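GH18 chiitnase (Pseudoalteromonas aurantia, PDB 6K7Z) is a chitinase of glycoside hydrolase family 18, an endo-acting enzyme that hydrolyses the glycosidic bonds within chitin chains. Local coordinates at residues Lys143-Ser147 with Pro148-Ile152; Ser203-Leu206 with Asn207-Leu211. All blocks are in the same frame, centred on the assembly; numbering follows the deposited sequence.

Contact 1 of 2, residues Lys143-Ser147 with Pro148-Ile152; sequences KRLPS and PDYII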
loop_
_atom_site.group_PDB
_atom_site.type_symbol
_atom_site.label_atom_id
_atom_site.label_comp_id
_atom_site.label_asym_id
_atom_site.label_seq_id
_atom_site.Cartn_x
_atom_site.Cartn_y
_atom_site.Cartn_z
ATOM N N LYS A 143 -3.350 15.074 10.215
ATOM C CA LYS A 143 -4.052 15.987 11.106
ATOM C C LYS A 143 -5.317 15.346 11.664
ATOM O O LYS A 143 -5.591 15.434 12.868
ATOM C CB LYS A 143 -4.367 17.268 10.333
ATOM C CG LYS A 143 -5.116 18.334 11.103
ATOM C CD LYS A 143 -5.576 19.455 10.161
ATOM C CE LYS A 143 -4.404 20.114 9.452
ATOM N NZ LYS A 143 -4.878 21.079 8.402
ATOM N N ARG A 144 -6.078 14.657 10.808
ATOM C CA ARG A 144 -7.359 14.073 11.186
ATOM C C ARG A 144 -7.241 12.665 11.755
ATOM O O ARG A 144 -8.145 12.233 12.481
ATOM C CB ARG A 144 -8.297 14.070 9.973
ATOM C CG ARG A 144 -8.534 15.474 9.424
ATOM C CD ARG A 144 -9.074 15.488 8.006
ATOM N NE ARG A 144 -9.598 16.810 7.648
ATOM C CZ ARG A 144 -8.853 17.836 7.238
ATOM N NH1 ARG A 144 -7.538 17.717 7.124
ATOM N NH2 ARG A 144 -9.423 18.990 6.934
ATOM N N LEU A 145 -6.148 11.959 11.457
ATOM C CA LEU A 145 -5.915 10.578 11.882
ATOM C C LEU A 145 -4.558 10.516 12.570
ATOM O O LEU A 145 -3.565 10.061 11.981
ATOM C CB LEU A 145 -5.954 9.620 10.691
ATOM C CG LEU A 145 -7.240 9.632 9.874
ATOM C CD1 LEU A 145 -7.097 8.712 8.663
ATOM C CD2 LEU A 145 -8.412 9.201 10.744
ATOM N N PRO A 146 -4.480 10.954 13.822
ATOM C CA PRO A 146 -3.170 11.150 14.456
ATOM C C PRO A 146 -2.457 9.844 14.767
ATOM O O PRO A 146 -3.076 8.798 14.969
ATOM C CB PRO A 146 -3.517 11.899 15.751
ATOM C CG PRO A 146 -4.902 12.402 15.558
ATOM C CD PRO A 146 -5.582 11.414 14.680
ATOM N N SER A 147 -1.133 9.923 14.811
ATOM C CA SER A 147 -0.315 8.847 15.352
ATOM C C SER A 147 -0.430 8.876 16.871
ATOM O O SER A 147 -0.628 9.946 17.456
ATOM C CB SER A 147 1.148 8.995 14.930
ATOM O OG SER A 147 1.309 8.845 13.537
ATOM N N PRO A 148 -0.335 7.735 17.532
ATOM C CA PRO A 148 -0.122 6.433 16.909
ATOM C C PRO A 148 -1.376 5.628 16.757
ATOM O O PRO A 148 -1.295 4.505 16.427
ATOM C CB PRO A 148 0.764 5.718 17.928
ATOM C CG PRO A 148 0.213 6.231 19.214
ATOM C CD PRO A 148 -0.105 7.679 18.980
ATOM N N ASP A 149 -2.519 6.219 16.987
ATOM C CA ASP A 149 -3.780 5.546 16.884
ATOM C C ASP A 149 -4.186 5.078 15.491
ATOM O O ASP A 149 -4.952 4.175 15.375
ATOM C CB ASP A 149 -4.852 6.503 17.322
ATOM C CG ASP A 149 -4.774 6.839 18.838
ATOM O OD1 ASP A 149 -4.020 6.167 19.557
ATOM O OD2 ASP A 149 -5.451 7.776 19.268
ATOM N N TYR A 150 -3.681 5.763 14.472
ATOM C CA TYR A 150 -4.041 5.489 13.089
ATOM C C TYR A 150 -2.793 5.322 12.237
ATOM O O TYR A 150 -1.729 5.874 12.530
ATOM C CB TYR A 150 -4.897 6.609 12.496
ATOM C CG TYR A 150 -6.259 6.707 13.105
ATOM C CD1 TYR A 150 -7.276 5.877 12.685
ATOM C CD2 TYR A 150 -6.536 7.642 14.090
ATOM C CE1 TYR A 150 -8.531 5.965 13.223
ATOM C CE2 TYR A 150 -7.798 7.728 14.648
ATOM C CZ TYR A 150 -8.788 6.885 14.206
ATOM O OH TYR A 150 -10.054 6.953 14.741
ATOM N N ILE A 151 -2.961 4.577 11.149
ATOM C CA ILE A 151 -1.895 4.272 10.203
ATOM C C ILE A 151 -2.159 5.030 8.915
ATOM O O ILE A 151 -3.300 5.084 8.437
ATOM C CB ILE A 151 -1.819 2.756 9.927
ATOM C CG1 ILE A 151 -1.495 1.993 11.210
ATOM C CG2 ILE A 151 -0.786 2.447 8.839
ATOM C CD1 ILE A 151 -0.074 2.173 11.672
ATOM N N ILE A 152 -1.102 5.603 8.344
ATOM C CA ILE A 152 -1.118 6.125 6.981
ATOM C C ILE A 152 0.060 5.481 6.272
ATOM O O ILE A 152 1.217 5.739 6.622
ATOM C CB ILE A 152 -1.015 7.655 6.919
ATOM C CG1 ILE A 152 -2.195 8.303 7.642
ATOM C CG2 ILE A 152 -0.992 8.123 5.463
ATOM C CD1 ILE A 152 -2.122 9.831 7.671
HETATM O O HOH W 1 0.902 5.911 13.346
#

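Contact 2 of 2, residues Ser203-Leu206 with Asn207-Leu211; sequences SSYL and NYTKL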
loop_
_atom_site.group_PDB
_atom_site.type_symbol
_atom_site.label_atom_id
_atom_site.label_comp_id
_atom_site.label_asym_id
_atom_site.label_seq_id
_atom_site.Cartn_x
_atom_site.Cartn_y
_atom_site.Cartn_z
ATOM N N SER A 203 19.369 -4.115 -3.587
ATOM C CA SER A 203 20.130 -2.868 -3.557
ATOM C C SER A 203 19.194 -1.671 -3.479
ATOM O O SER A 203 19.427 -0.740 -2.698
ATOM C CB SER A 203 21.046 -2.766 -4.776
ATOM O OG SER A 203 20.303 -2.795 -5.977
ATOM N N SER A 204 18.110 -1.695 -4.256
ATOM C CA SER A 204 17.147 -0.602 -4.205
ATOM C C SER A 204 16.484 -0.508 -2.839
ATOM O O SER A 204 16.354 0.591 -2.287
ATOM C CB SER A 204 16.101 -0.761 -5.309
ATOM O OG SER A 204 16.673 -0.537 -6.589
ATOM N N TYR A 205 16.052 -1.646 -2.274
ATOM C CA TYR A 205 15.482 -1.630 -0.928
ATOM C C TYR A 205 16.415 -0.929 0.061
ATOM O O TYR A 205 15.988 -0.064 0.835
ATOM C CB TYR A 205 15.173 -3.054 -0.446
ATOM C CG TYR A 205 14.591 -3.037 0.943
ATOM C CD1 TYR A 205 13.229 -2.835 1.138
ATOM C CD2 TYR A 205 15.405 -3.154 2.063
ATOM C CE1 TYR A 205 12.686 -2.790 2.410
ATOM C CE2 TYR A 205 14.874 -3.093 3.339
ATOM C CZ TYR A 205 13.514 -2.906 3.506
ATOM O OH TYR A 205 12.982 -2.837 4.763
ATOM N N LEU A 206 17.697 -1.292 0.053
ATOM C CA LEU A 206 18.626 -0.677 0.994
ATOM C C LEU A 206 18.726 0.830 0.763
ATOM O O LEU A 206 18.714 1.616 1.719
ATOM C CB LEU A 206 19.996 -1.339 0.873
ATOM C CG LEU A 206 20.037 -2.818 1.258
ATOM C CD1 LEU A 206 21.398 -3.440 0.885
ATOM C CD2 LEU A 206 19.748 -2.980 2.741
ATOM N N ASN A 207 18.807 1.246 -0.503
ATOM C CA ASN A 207 18.832 2.674 -0.822
ATOM C C ASN A 207 17.603 3.380 -0.274
ATOM O O ASN A 207 17.698 4.492 0.272
ATOM C CB ASN A 207 18.911 2.871 -2.339
ATOM C CG ASN A 207 20.252 2.489 -2.909
ATOM O OD1 ASN A 207 21.227 2.353 -2.177
ATOM N ND2 ASN A 207 20.314 2.330 -4.227
ATOM N N TYR A 208 16.431 2.753 -0.418
ATOM C CA TYR A 208 15.201 3.404 0.019
ATOM C C TYR A 208 15.174 3.573 1.529
ATOM O O TYR A 208 14.622 4.559 2.036
ATOM C CB TYR A 208 13.975 2.609 -0.439
ATOM C CG TYR A 208 13.882 2.362 -1.926
ATOM C CD1 TYR A 208 14.587 3.140 -2.842
ATOM C CD2 TYR A 208 13.080 1.345 -2.419
ATOM C CE1 TYR A 208 14.504 2.893 -4.209
ATOM C CE2 TYR A 208 12.980 1.105 -3.777
ATOM C CZ TYR A 208 13.689 1.874 -4.665
ATOM O OH TYR A 208 13.590 1.606 -6.013
ATOM N N THR A 209 15.757 2.622 2.273
ATOM C CA THR A 209 15.768 2.767 3.726
ATOM C C THR A 209 16.637 3.927 4.183
ATOM O O THR A 209 16.511 4.358 5.334
ATOM C CB THR A 209 16.269 1.504 4.422
ATOM O OG1 THR A 209 17.648 1.295 4.092
ATOM C CG2 THR A 209 15.440 0.297 4.007
ATOM N N LYS A 210 17.511 4.420 3.316
ATOM C CA LYS A 210 18.442 5.491 3.645
ATOM C C LYS A 210 18.002 6.848 3.121
ATOM O O LYS A 210 18.749 7.824 3.264
ATOM C CB LYS A 210 19.831 5.149 3.104
ATOM C CG LYS A 210 20.412 3.885 3.719
ATOM C CD LYS A 210 21.790 3.578 3.145
ATOM C CE LYS A 210 22.316 2.252 3.664
ATOM N NZ LYS A 210 23.592 1.856 2.992
ATOM N N LEU A 211 16.819 6.934 2.514
ATOM C CA LEU A 211 16.271 8.228 2.138
ATOM C C LEU A 211 15.961 9.043 3.392
ATOM O O LEU A 211 15.766 8.483 4.469
ATOM C CB LEU A 211 15.012 8.053 1.284
ATOM C CG LEU A 211 15.238 7.589 -0.165
ATOM C CD1 LEU A 211 13.941 7.127 -0.802
ATOM C CD2 LEU A 211 15.880 8.683 -1.010
HETATM O O HOH W 2 22.163 -0.230 -2.227
HETATM O O HOH W 3 18.080 1.696 -6.706
#

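Contact 1 of 2, residues Lys143-Ser147 with Pro148-Ile152
Leu145 meets Tyr150 across a tight turn that carries the chain from helix 130-144 into strand 151-154. It is the first residue to leave helical geometry, and its CD2 methyl stands over the middle of the tyrosine ring, 3.9 Å from the centroid and only 4° off the normal, a textbook CH-pi contact. The two side chains cross at about a right angle, with Leu145 CB and Tyr150 CB 3.7 Å apart. Tyr150 has CG anti to its carbonyl carbon, beside the backbone N (chi1 -68°), which lays the ring against the leucine. Pro146 runs alongside, its CD 3.9 Å from Tyr150 CD2, while its carbonyl O lies at the ring edge and accepts a bent hydrogen bond from Tyr150 N (3.1 Å, 137° at the hydrogen). Ser147 precedes the cis peptide of Pro148, and the fold-back is consistent with a type VI turn. A water that accepts from Ser147 OG and donates to Tyr150 O at 2.8 Å bridges the turn a second time. Replacing Tyr150 by an alanine would probably leave Leu145 CD2 and Pro146 CD without their packing partner and open a gap beside Val104 of helix 93-106. The chemistry thus divides the work: backbone and water bonds close the cis-proline turn, Arg142 NH1 binds both Leu145 O and Tyr150 O, and apolar contacts position the ring.

Contact 2 of 2, residues Ser203-Leu206 with Asn207-Leu211
The Tyr208 ring lies with one face against the helix backbone: Ser204 O sits 3.0 Å above its plane, displaced toward the rim, and Tyr205 N is farther off on the same face. With CG anti to the carbonyl carbon and beside N (chi1 -56°), the Tyr208 side chain runs back along the preceding turn, and its OH comes 3.5 Å from Ser204 CB. The Tyr205 ring instead receives Thr209 CG2 over a face, 4.0 Å from the centroid and 30° off the normal, a tilted CH-pi contact that comes closest at Tyr205 CE2. Thr209 has its hydroxyl between backbone N and carbonyl carbon (chi1 66°), and OG1 donates to Leu206 O at 2.6 Å. Three donors converge on that carbonyl, for Thr209 N and Lys210 N also bond it weakly. Ser204 O accepts from Tyr208 N at 2.9 Å, in the regular helical pattern. On the exposed side, a water donates to both Ser203 O and Asn207 OD1. The tyrosines tie this last part of helix 198-209 to its surroundings: Tyr208 OH reaches Glu162, whereas Tyr205 OH bonds Val219 O of strand 219-224 and Gly255 N, and the Tyr205 side chain packs on Ile248 of helix 237-251.

Read from the N terminus, the two contacts follow in series, neither nesting nor crossing, within the alternating strands and helices of a TIM barrel. Contact 1 closes the turn after helix 130-144 and so completes the unit that runs from strand 111-115 to strand 151-154. The chain then passes through helix 169-177 and strand 183-187 before contact 2 forms at the C-terminal end of helix 198-209, ahead of strand 219-224. Their centres lie about 25 Å apart and their nearest atoms about 14 Å, and they do not meet. Both lie in beta-alpha-beta units of the barrel, contact 1 packing beside helix 93-106 and contact 2 against helix 237-251.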